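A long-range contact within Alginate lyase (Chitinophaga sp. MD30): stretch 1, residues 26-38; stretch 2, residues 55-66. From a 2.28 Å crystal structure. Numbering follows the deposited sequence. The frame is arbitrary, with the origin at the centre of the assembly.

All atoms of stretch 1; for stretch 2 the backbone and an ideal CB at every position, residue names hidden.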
# COMPACT_ATOMS: atom_id res chain seq x y z
N ASP A 26 -9.26 -12.70 9.54
CA ASP A 26 -9.41 -12.65 8.09
C ASP A 26 -8.07 -12.66 7.36
O ASP A 26 -7.91 -13.35 6.34
CB ASP A 26 -10.20 -11.41 7.69
CG ASP A 26 -11.62 -11.46 8.17
OD1 ASP A 26 -12.22 -12.54 8.02
OD2 ASP A 26 -12.13 -10.44 8.70
N PHE A 27 -7.14 -11.89 7.86
CA PHE A 27 -5.85 -11.77 7.26
C PHE A 27 -4.90 -12.83 7.74
O PHE A 27 -3.93 -13.09 7.10
CB PHE A 27 -5.28 -10.42 7.59
CG PHE A 27 -5.96 -9.28 6.90
CD1 PHE A 27 -5.53 -8.84 5.69
CD2 PHE A 27 -6.99 -8.63 7.50
CE1 PHE A 27 -6.13 -7.80 5.07
CE2 PHE A 27 -7.60 -7.59 6.89
CZ PHE A 27 -7.17 -7.17 5.67
N GLY A 28 -5.18 -13.43 8.87
CA GLY A 28 -4.30 -14.45 9.41
C GLY A 28 -3.43 -13.84 10.46
O GLY A 28 -3.17 -14.43 11.46
N ASN A 29 -2.98 -12.64 10.23
CA ASN A 29 -2.19 -11.93 11.18
C ASN A 29 -2.26 -10.46 10.82
O ASN A 29 -2.43 -10.16 9.68
CB ASN A 29 -0.76 -12.49 11.27
CG ASN A 29 0.05 -12.27 10.04
OD1 ASN A 29 0.64 -11.24 9.88
ND2 ASN A 29 0.10 -13.25 9.19
N ALA A 30 -2.15 -9.58 11.81
CA ALA A 30 -2.23 -8.12 11.63
C ALA A 30 -1.72 -7.48 12.90
O ALA A 30 -2.48 -7.22 13.79
CB ALA A 30 -3.66 -7.71 11.41
N GLY A 31 -0.43 -7.21 12.98
CA GLY A 31 0.16 -6.77 14.23
C GLY A 31 0.28 -5.28 14.50
O GLY A 31 1.17 -4.86 15.26
N GLY A 32 -0.59 -4.47 13.92
CA GLY A 32 -0.57 -3.06 14.24
C GLY A 32 -1.94 -2.46 14.37
O GLY A 32 -2.10 -1.24 14.54
N TRP A 33 -2.96 -3.32 14.32
CA TRP A 33 -4.32 -2.87 14.12
C TRP A 33 -4.82 -2.01 15.27
O TRP A 33 -4.58 -2.30 16.45
CB TRP A 33 -5.25 -4.07 13.92
CG TRP A 33 -6.34 -3.78 13.00
CD1 TRP A 33 -7.53 -3.19 13.30
CD2 TRP A 33 -6.37 -4.06 11.59
NE1 TRP A 33 -8.31 -3.09 12.17
CE2 TRP A 33 -7.62 -3.61 11.11
CE3 TRP A 33 -5.47 -4.64 10.70
CZ2 TRP A 33 -7.98 -3.73 9.76
CZ3 TRP A 33 -5.84 -4.76 9.36
CH2 TRP A 33 -7.08 -4.30 8.91
N ASN A 34 -5.56 -0.96 14.91
CA ASN A 34 -6.15 -0.01 15.85
C ASN A 34 -7.64 -0.01 15.53
O ASN A 34 -8.09 0.74 14.66
CB ASN A 34 -5.51 1.36 15.69
CG ASN A 34 -5.96 2.34 16.74
OD1 ASN A 34 -7.11 2.31 17.19
ND2 ASN A 34 -5.07 3.25 17.12
N GLN A 35 -8.41 -0.86 16.23
CA GLN A 35 -9.83 -1.03 15.93
C GLN A 35 -10.60 0.27 15.98
O GLN A 35 -11.76 0.31 15.53
CB GLN A 35 -10.47 -2.05 16.88
CG GLN A 35 -9.68 -2.35 18.12
CD GLN A 35 -10.42 -3.26 19.08
OE1 GLN A 35 -11.66 -3.29 19.10
NE2 GLN A 35 -9.68 -4.00 19.90
N SER A 36 -10.00 1.33 16.52
CA SER A 36 -10.62 2.64 16.54
C SER A 36 -10.68 3.29 15.16
O SER A 36 -11.43 4.25 14.98
CB SER A 36 -9.86 3.54 17.53
OG SER A 36 -10.51 4.78 17.75
N ARG A 37 -9.91 2.78 14.19
CA ARG A 37 -9.91 3.31 12.84
C ARG A 37 -10.40 2.32 11.78
O ARG A 37 -10.37 2.64 10.59
CB ARG A 37 -8.51 3.79 12.44
CG ARG A 37 -7.61 4.23 13.58
CD ARG A 37 -7.60 5.73 13.68
NE ARG A 37 -7.12 6.16 14.97
CZ ARG A 37 -5.83 6.23 15.28
NH1 ARG A 37 -4.90 5.90 14.40
NH2 ARG A 37 -5.45 6.62 16.50
N SER A 38 -10.84 1.12 12.17
CA SER A 38 -11.35 0.15 11.22
C SER A 38 -12.82 -0.11 11.51
O SER A 38 -13.19 -0.43 12.65
CB SER A 38 -10.56 -1.15 11.25
OG SER A 38 -10.40 -1.60 12.57
N UNK A 55 1.10 9.34 10.29
CA UNK A 55 1.62 7.98 10.50
C UNK A 55 0.65 7.04 11.22
O UNK A 55 -0.55 7.00 10.91
CB UNK A 55 2.92 8.05 11.30
N UNK A 56 1.16 6.27 12.19
CA UNK A 56 0.32 5.44 13.03
C UNK A 56 -0.53 6.22 14.01
O UNK A 56 -1.58 5.72 14.43
CB UNK A 56 1.19 4.45 13.80
N UNK A 57 -0.11 7.43 14.37
CA UNK A 57 -0.86 8.20 15.34
C UNK A 57 -2.26 8.52 14.84
O UNK A 57 -3.19 8.64 15.65
CB UNK A 57 -0.11 9.49 15.68
N UNK A 58 -2.43 8.66 13.54
CA UNK A 58 -3.73 9.05 13.03
C UNK A 58 -4.34 8.08 12.04
O UNK A 58 -5.50 8.25 11.66
CB UNK A 58 -3.62 10.43 12.37
N UNK A 59 -3.59 7.07 11.63
CA UNK A 59 -4.03 6.16 10.59
C UNK A 59 -3.95 4.71 11.05
O UNK A 59 -4.00 4.41 12.24
CB UNK A 59 -3.19 6.36 9.32
N UNK A 60 -3.80 3.82 10.08
CA UNK A 60 -3.74 2.39 10.35
C UNK A 60 -2.65 1.78 9.49
O UNK A 60 -2.73 1.81 8.25
CB UNK A 60 -5.09 1.72 10.09
N UNK A 61 -1.62 1.24 10.14
CA UNK A 61 -0.38 0.82 9.50
C UNK A 61 -0.09 -0.60 9.97
O UNK A 61 0.43 -0.80 11.07
CB UNK A 61 0.78 1.77 9.83
N UNK A 62 -0.45 -1.59 9.14
CA UNK A 62 -0.27 -2.98 9.50
C UNK A 62 0.51 -3.70 8.41
O UNK A 62 0.33 -3.43 7.22
CB UNK A 62 -1.62 -3.66 9.74
N UNK A 63 1.40 -4.60 8.83
CA UNK A 63 2.16 -5.45 7.92
C UNK A 63 1.67 -6.87 8.11
O UNK A 63 1.83 -7.44 9.19
CB UNK A 63 3.67 -5.34 8.17
N UNK A 64 1.08 -7.45 7.07
CA UNK A 64 0.56 -8.81 7.16
C UNK A 64 1.63 -9.77 6.66
O UNK A 64 1.98 -9.77 5.48
CB UNK A 64 -0.73 -8.96 6.36
N UNK A 65 2.14 -10.58 7.57
CA UNK A 65 3.08 -11.64 7.26
C UNK A 65 2.47 -12.64 6.27
O UNK A 65 1.47 -13.31 6.58
CB UNK A 65 3.51 -12.35 8.54
N UNK A 66 3.04 -12.74 5.08
CA UNK A 66 2.57 -13.69 4.08
C UNK A 66 3.66 -14.72 3.84
O UNK A 66 4.84 -14.49 4.13
CB UNK A 66 2.19 -12.98 2.78

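Position 55 lies beyond the reach of stretch 1. Its positive phi would suit glycine, but stretch 1 leaves the choice open. It is Ser 55, and its OG accepts a very short hydrogen bond from N of position 56 (2.5 Å).

Positions 56 to 59 meet stretch 1 through their backbone. The guanidinium of Arg 37 sits among their carbonyls. Arg 37 NH1 gives weak hydrogen bonds to O of position 56 (3.3 Å) and O of position 59 (2.8 Å), and NH2 lies 3.1 Å from O of position 57.

At 56 a CB would point sideways and has room, so glycine is not required; alanine or serine would do. The residue is Gly 56. At 57 CB points away, and many residues would suit. It is Ala 57. At 58 CB also points away. Stretch 1 does not exclude a side chain, but the residue is Gly 58. At 59 the chain leaves the helix, and an ideal CB would be crowded by O of position 55, at 3.1 Å. This favours glycine, and it is Gly 59.

At 60 CB points sideways, 4.6 Å from Arg 37 CB, and the indole of Trp 33 lies within reach. A branched or long apolar side chain would suit; leucine, isoleucine and methionine are all plausible. Leu 60 brings CD1 over the face of the Trp 33 five-membered ring, 4.0 Å from its centroid, a CH-pi contact. Its CD2 packs 3.8 Å from Trp 33 CZ2.

At 61 CB points away and many residues would do. It is Ile 61.

At 62 CB points toward stretch 1, 4.1 Å from Trp 33 CE3 and 4.4 Å from Gly 32 N. This close approach favours a small residue such as alanine, serine or cysteine. It is Ser 62, whose OG lies 3.5 Å from Ala 30 CA and near the edge of the Trp 33 ring.

At 63 CB points away again, leaving the choice wide. It is Asn 63.

At 64 CB points sideways, 3.9 Å from Asn 29 O and 4.8 Å from Phe 27 CD1. An aliphatic residue, valine, leucine or isoleucine, would suit the ring. Ile 64 sets CG1 4.0 Å from Phe 27 CD1.

At 65 the backbone pairs with the Asn 29 amide: N donates to OD1 (2.8 Å), and ND2 donates to O (2.9 Å). CB points sideways, 3.4 Å from Asn 29 OD1. The bonds need a backbone N-H, which rules against proline; many others could fit if the side chain leads off from there. Asp 65 turns its carboxylate away.

Position 66 makes no contact, and stretch 1 leaves the choice open. It is Val 66.

Stretch 2 (55-66) SGAGGLISNIDV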
# COMPACT_ATOMS: atom_id res chain seq x y z
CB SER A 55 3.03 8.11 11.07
OG SER A 55 3.48 6.89 11.63
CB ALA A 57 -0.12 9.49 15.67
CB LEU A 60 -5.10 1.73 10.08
CG LEU A 60 -5.15 0.20 10.05
CD1 LEU A 60 -4.96 -0.37 11.43
CD2 LEU A 60 -6.47 -0.28 9.46
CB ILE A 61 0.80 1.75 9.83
CG1 ILE A 61 0.49 3.19 9.42
CG2 ILE A 61 2.09 1.26 9.16
CD1 ILE A 61 1.72 4.10 9.56
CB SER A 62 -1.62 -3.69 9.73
OG SER A 62 -1.45 -4.94 10.37
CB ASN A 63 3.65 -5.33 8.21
CG ASN A 63 4.13 -3.90 8.19
OD1 ASN A 63 3.88 -3.18 7.23
ND2 ASN A 63 4.79 -3.47 9.27
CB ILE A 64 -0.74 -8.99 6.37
CG1 ILE A 64 -1.82 -8.03 6.87
CG2 ILE A 64 -1.23 -10.40 6.52
CD1 ILE A 64 -1.88 -6.72 6.14
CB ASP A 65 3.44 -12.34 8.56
CG ASP A 65 4.74 -13.07 8.51
OD1 ASP A 65 5.26 -13.29 7.40
OD2 ASP A 65 5.23 -13.44 9.60
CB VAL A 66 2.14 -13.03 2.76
CG1 VAL A 66 1.11 -11.94 3.00
CG2 VAL A 66 3.37 -12.50 2.02
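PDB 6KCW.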